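Long-range contact in methylated RNA-binding protein 1 (Saccharomyces cerevisiae S288c, PDB 4RCM), which reads N6-methyladenosine marks in RNA through its YTH domain and lowers the stability of PHO4 mRNA by binding its 3'-UTR: residues Trp106-Asp111 / Asp155-Phe161. Sequence-based numbering, arbitrary orientation.
Sequences WVIVRD and DSDIFSF
D111 N donates to F159 O at 2.7 Å, nearly straight at 173°, the direct backbone bond between strand and tail; water 3 links F161 N to D111 OD1, while OD2 is paired with R72 NE. R110 carries the salt bridge across the contact. R110 NH2 meets the anti lone pair of D155 OD2 at 3.1 Å, tilted from the guanidinium plane. The R110 side chain bends at chi2 and chi3, and R110 NE turns back to D111 O (2.9 Å), while NH1 goes to the carbonyls of F151 and T153. I158 CD1 sits over the centre of one guanidinium face, 3.6 Å from R110 CZ. A leucine in place of R110 would probably leave D155 without this countercharge and the carbonyls of F151 and T153 without this donor. In this YTH domain the contact lays the C-terminal tail, beyond helix 141-151, across the second half of strand 102-112, on both sides in sequence of the classic beta bulge where V107 and I108 both face V76. Apolar packing takes over at F161, whose ring stands edge-to-face with the six-membered ring of W106, its edge toward the indole face, centroids 5.7 Å apart and planes at 86°. V109 CG1, anti to the backbone N (chi1 177°), reaches over the F161 face in a CH-pi contact, 3.8 Å from the ring centroid.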
ATOM      1  N   TRP A 106      -0.767  -8.439  -3.389  1.00 10.88           N
ATOM      2  CA  TRP A 106      -1.490  -8.043  -2.190  1.00 12.53           C
ATOM      3  C   TRP A 106      -1.164  -9.103  -1.161  1.00 13.27           C
ATOM      4  O   TRP A 106      -1.543 -10.260  -1.343  1.00 20.77           O
ATOM      5  CB  TRP A 106      -2.980  -7.936  -2.511  1.00 11.15           C
ATOM      6  CG  TRP A 106      -3.319  -6.615  -3.144  1.00 11.07           C
ATOM      7  CD1 TRP A 106      -3.023  -6.205  -4.423  1.00 10.39           C
ATOM      8  CD2 TRP A 106      -3.863  -5.475  -2.483  1.00  9.54           C
ATOM      9  NE1 TRP A 106      -3.432  -4.916  -4.603  1.00  9.63           N
ATOM     10  CE2 TRP A 106      -3.954  -4.446  -3.423  1.00  9.71           C
ATOM     11  CE3 TRP A 106      -4.309  -5.238  -1.191  1.00  9.97           C
ATOM     12  CZ2 TRP A 106      -4.478  -3.192  -3.115  1.00  9.34           C
ATOM     13  CZ3 TRP A 106      -4.834  -3.988  -0.896  1.00  9.87           C
ATOM     14  CH2 TRP A 106      -4.906  -2.984  -1.852  1.00  9.36           C
ATOM     15  N   VAL A 107      -0.354  -8.759  -0.176  1.00 11.32           N
ATOM     16  CA  VAL A 107       0.049  -9.718   0.882  1.00 11.53           C
ATOM     17  C   VAL A 107      -0.997  -9.786   2.001  1.00 10.54           C
ATOM     18  O   VAL A 107      -1.249 -10.863   2.537  1.00 10.15           O
ATOM     19  CB  VAL A 107       1.466  -9.425   1.469  1.00 12.68           C
ATOM     20  CG1 VAL A 107       2.546  -9.648   0.423  1.00 15.12           C
ATOM     21  CG2 VAL A 107       1.583  -7.995   1.996  1.00 13.15           C
ATOM     22  N   ILE A 108      -1.626  -8.645   2.309  1.00  9.69           N
ATOM     23  CA  ILE A 108      -2.667  -8.566   3.356  1.00  9.19           C
ATOM     24  C   ILE A 108      -3.920  -7.824   2.903  1.00  9.38           C
ATOM     25  O   ILE A 108      -3.848  -6.740   2.371  1.00  9.80           O
ATOM     26  CB  ILE A 108      -2.151  -7.879   4.651  1.00  8.92           C
ATOM     27  CG1 ILE A 108      -1.032  -8.680   5.287  1.00  8.97           C
ATOM     28  CG2 ILE A 108      -3.300  -7.675   5.692  1.00  9.76           C
ATOM     29  CD1 ILE A 108      -0.155  -7.866   6.227  1.00  9.29           C
ATOM     30  N   VAL A 109      -5.111  -8.386   3.190  1.00 10.05           N
ATOM     31  CA  VAL A 109      -6.350  -7.760   2.758  1.00  9.94           C
ATOM     32  C   VAL A 109      -7.289  -7.831   3.937  1.00 10.14           C
ATOM     33  O   VAL A 109      -7.719  -8.922   4.280  1.00  8.87           O
ATOM     34  CB  VAL A 109      -6.993  -8.489   1.565  1.00 10.90           C
ATOM     35  CG1 VAL A 109      -8.333  -7.853   1.197  1.00 11.39           C
ATOM     36  CG2 VAL A 109      -6.059  -8.472   0.378  1.00 11.30           C
ATOM     37  N   ARG A 110      -7.471  -6.686   4.604  1.00 10.56           N
ATOM     38  CA  ARG A 110      -8.341  -6.533   5.746  1.00 13.50           C
ATOM     39  C   ARG A 110      -8.304  -5.061   6.123  1.00 16.05           C
ATOM     40  O   ARG A 110      -7.348  -4.371   5.857  1.00 16.00           O
ATOM     41  CB  ARG A 110      -7.924  -7.379   6.952  1.00 13.26           C
ATOM     42  CG  ARG A 110      -6.485  -7.189   7.463  1.00 16.32           C
ATOM     43  CD  ARG A 110      -6.280  -6.169   8.603  1.00 16.46           C
ATOM     44  NE  ARG A 110      -7.274  -6.255   9.692  1.00 15.93           N
ATOM     45  CZ  ARG A 110      -7.133  -6.898  10.853  1.00 16.95           C
ATOM     46  NH1 ARG A 110      -6.045  -7.620  11.149  1.00 16.72           N
ATOM     47  NH2 ARG A 110      -8.124  -6.863  11.710  1.00 17.59           N
ATOM     48  N   ASP A 111      -9.358  -4.586   6.730  1.00 16.94           N
ATOM     49  CA  ASP A 111      -9.406  -3.175   7.173  1.00 21.86           C
ATOM     50  C   ASP A 111      -8.780  -3.002   8.561  1.00 20.12           C
ATOM     51  O   ASP A 111      -8.894  -3.847   9.414  1.00 23.62           O
ATOM     52  CB  ASP A 111     -10.859  -2.678   7.205  1.00 23.40           C
ATOM     53  CG  ASP A 111     -11.452  -2.465   5.807  1.00 30.35           C
ATOM     54  OD1 ASP A 111     -10.743  -2.532   4.749  1.00 27.47           O
ATOM     55  OD2 ASP A 111     -12.676  -2.218   5.760  1.00 43.32           O
ATOM     56  N   ASP A 155      -7.771 -10.511  14.529  1.00 26.65           N
ATOM     57  CA  ASP A 155      -8.804  -9.929  15.418  1.00 24.80           C
ATOM     58  C   ASP A 155     -10.138 -10.584  15.160  1.00 25.83           C
ATOM     59  O   ASP A 155     -10.471 -10.918  14.006  1.00 26.09           O
ATOM     60  CB  ASP A 155      -8.978  -8.430  15.158  1.00 24.16           C
ATOM     61  CG  ASP A 155      -7.769  -7.606  15.563  1.00 25.28           C
ATOM     62  OD1 ASP A 155      -7.502  -7.553  16.771  1.00 25.29           O
ATOM     63  OD2 ASP A 155      -7.096  -6.997  14.682  1.00 25.43           O
ATOM     64  N   SER A 156     -10.950 -10.710  16.210  1.00 26.90           N
ATOM     65  CA  SER A 156     -12.218 -11.420  16.077  1.00 26.95           C
ATOM     66  C   SER A 156     -13.252 -10.648  15.223  1.00 28.34           C
ATOM     67  O   SER A 156     -14.132 -11.258  14.611  1.00 29.77           O
ATOM     68  CB  SER A 156     -12.776 -11.789  17.452  1.00 25.16           C
ATOM     69  OG  SER A 156     -12.793 -10.682  18.333  1.00 23.31           O
ATOM     70  N   ASP A 157     -13.106  -9.321  15.157  1.00 28.51           N
ATOM     71  CA  ASP A 157     -13.975  -8.449  14.333  1.00 29.72           C
ATOM     72  C   ASP A 157     -13.449  -8.234  12.889  1.00 27.70           C
ATOM     73  O   ASP A 157     -13.934  -7.349  12.181  1.00 24.14           O
ATOM     74  CB  ASP A 157     -14.136  -7.056  15.021  1.00 31.56           C
ATOM     75  CG  ASP A 157     -12.782  -6.347  15.294  1.00 33.15           C
ATOM     76  OD1 ASP A 157     -11.718  -6.853  14.862  1.00 32.93           O
ATOM     77  OD2 ASP A 157     -12.774  -5.278  15.949  1.00 38.66           O
ATOM     78  N   ILE A 158     -12.475  -9.026  12.447  1.00 27.36           N
ATOM     79  CA  ILE A 158     -11.781  -8.694  11.191  1.00 27.37           C
ATOM     80  C   ILE A 158     -12.748  -8.574  10.013  1.00 26.42           C
ATOM     81  O   ILE A 158     -13.620  -9.394   9.864  1.00 25.20           O
ATOM     82  CB  ILE A 158     -10.683  -9.715  10.851  1.00 25.59           C
ATOM     83  CG1 ILE A 158      -9.883  -9.255   9.628  1.00 24.55           C
ATOM     84  CG2 ILE A 158     -11.285 -11.094  10.587  1.00 27.70           C
ATOM     85  CD1 ILE A 158      -8.526  -9.944   9.522  1.00 25.17           C
ATOM     86  N   PHE A 159     -12.539  -7.544   9.176  1.00 26.88           N
ATOM     87  CA  PHE A 159     -13.372  -7.258   8.010  1.00 24.65           C
ATOM     88  C   PHE A 159     -12.475  -6.918   6.845  1.00 20.45           C
ATOM     89  O   PHE A 159     -11.416  -6.281   7.020  1.00 19.61           O
ATOM     90  CB  PHE A 159     -14.337  -6.068   8.263  1.00 27.10           C
ATOM     91  CG  PHE A 159     -15.362  -5.874   7.174  1.00 32.00           C
ATOM     92  CD1 PHE A 159     -16.511  -6.682   7.119  1.00 38.94           C
ATOM     93  CD2 PHE A 159     -15.180  -4.907   6.176  1.00 35.58           C
ATOM     94  CE1 PHE A 159     -17.455  -6.521   6.085  1.00 38.62           C
ATOM     95  CE2 PHE A 159     -16.122  -4.735   5.149  1.00 36.21           C
ATOM     96  CZ  PHE A 159     -17.251  -5.543   5.096  1.00 37.61           C
ATOM     97  N   SER A 160     -12.915  -7.298   5.659  1.00 16.97           N
ATOM     98  CA  SER A 160     -12.196  -6.912   4.426  1.00 17.11           C
ATOM     99  C   SER A 160     -13.083  -6.466   3.249  1.00 18.76           C
ATOM    100  O   SER A 160     -14.303  -6.712   3.229  1.00 16.89           O
ATOM    101  CB  SER A 160     -11.289  -8.060   3.974  1.00 15.37           C
ATOM    102  OG  SER A 160     -11.935  -9.038   3.189  1.00 12.85           O
ATOM    103  N   PHE A 161     -12.452  -5.840   2.257  1.00 16.92           N
ATOM    104  CA  PHE A 161     -13.165  -5.493   1.041  1.00 17.95           C
ATOM    105  C   PHE A 161     -13.456  -6.721   0.141  1.00 19.82           C
ATOM    106  O   PHE A 161     -13.992  -6.557  -0.961  1.00 24.51           O
ATOM    107  CB  PHE A 161     -12.416  -4.403   0.242  1.00 15.68           C
ATOM    108  CG  PHE A 161     -11.100  -4.849  -0.432  1.00 15.58           C
ATOM    109  CD1 PHE A 161     -11.074  -5.784  -1.470  1.00 16.32           C
ATOM    110  CD2 PHE A 161      -9.887  -4.255  -0.073  1.00 14.33           C
ATOM    111  CE1 PHE A 161      -9.872  -6.134  -2.081  1.00 15.45           C
ATOM    112  CE2 PHE A 161      -8.697  -4.609  -0.680  1.00 13.91           C
ATOM    113  CZ  PHE A 161      -8.688  -5.563  -1.677  1.00 14.34           C
TER
HETATM  114  O   HOH W   1     -10.606  -5.496  10.236  1.00 21.70           O
HETATM  115  O   HOH W   2     -10.064  -5.437  12.917  1.00 28.97           O
HETATM  116  O   HOH W   3      -9.900  -4.803   3.247  1.00 14.29           O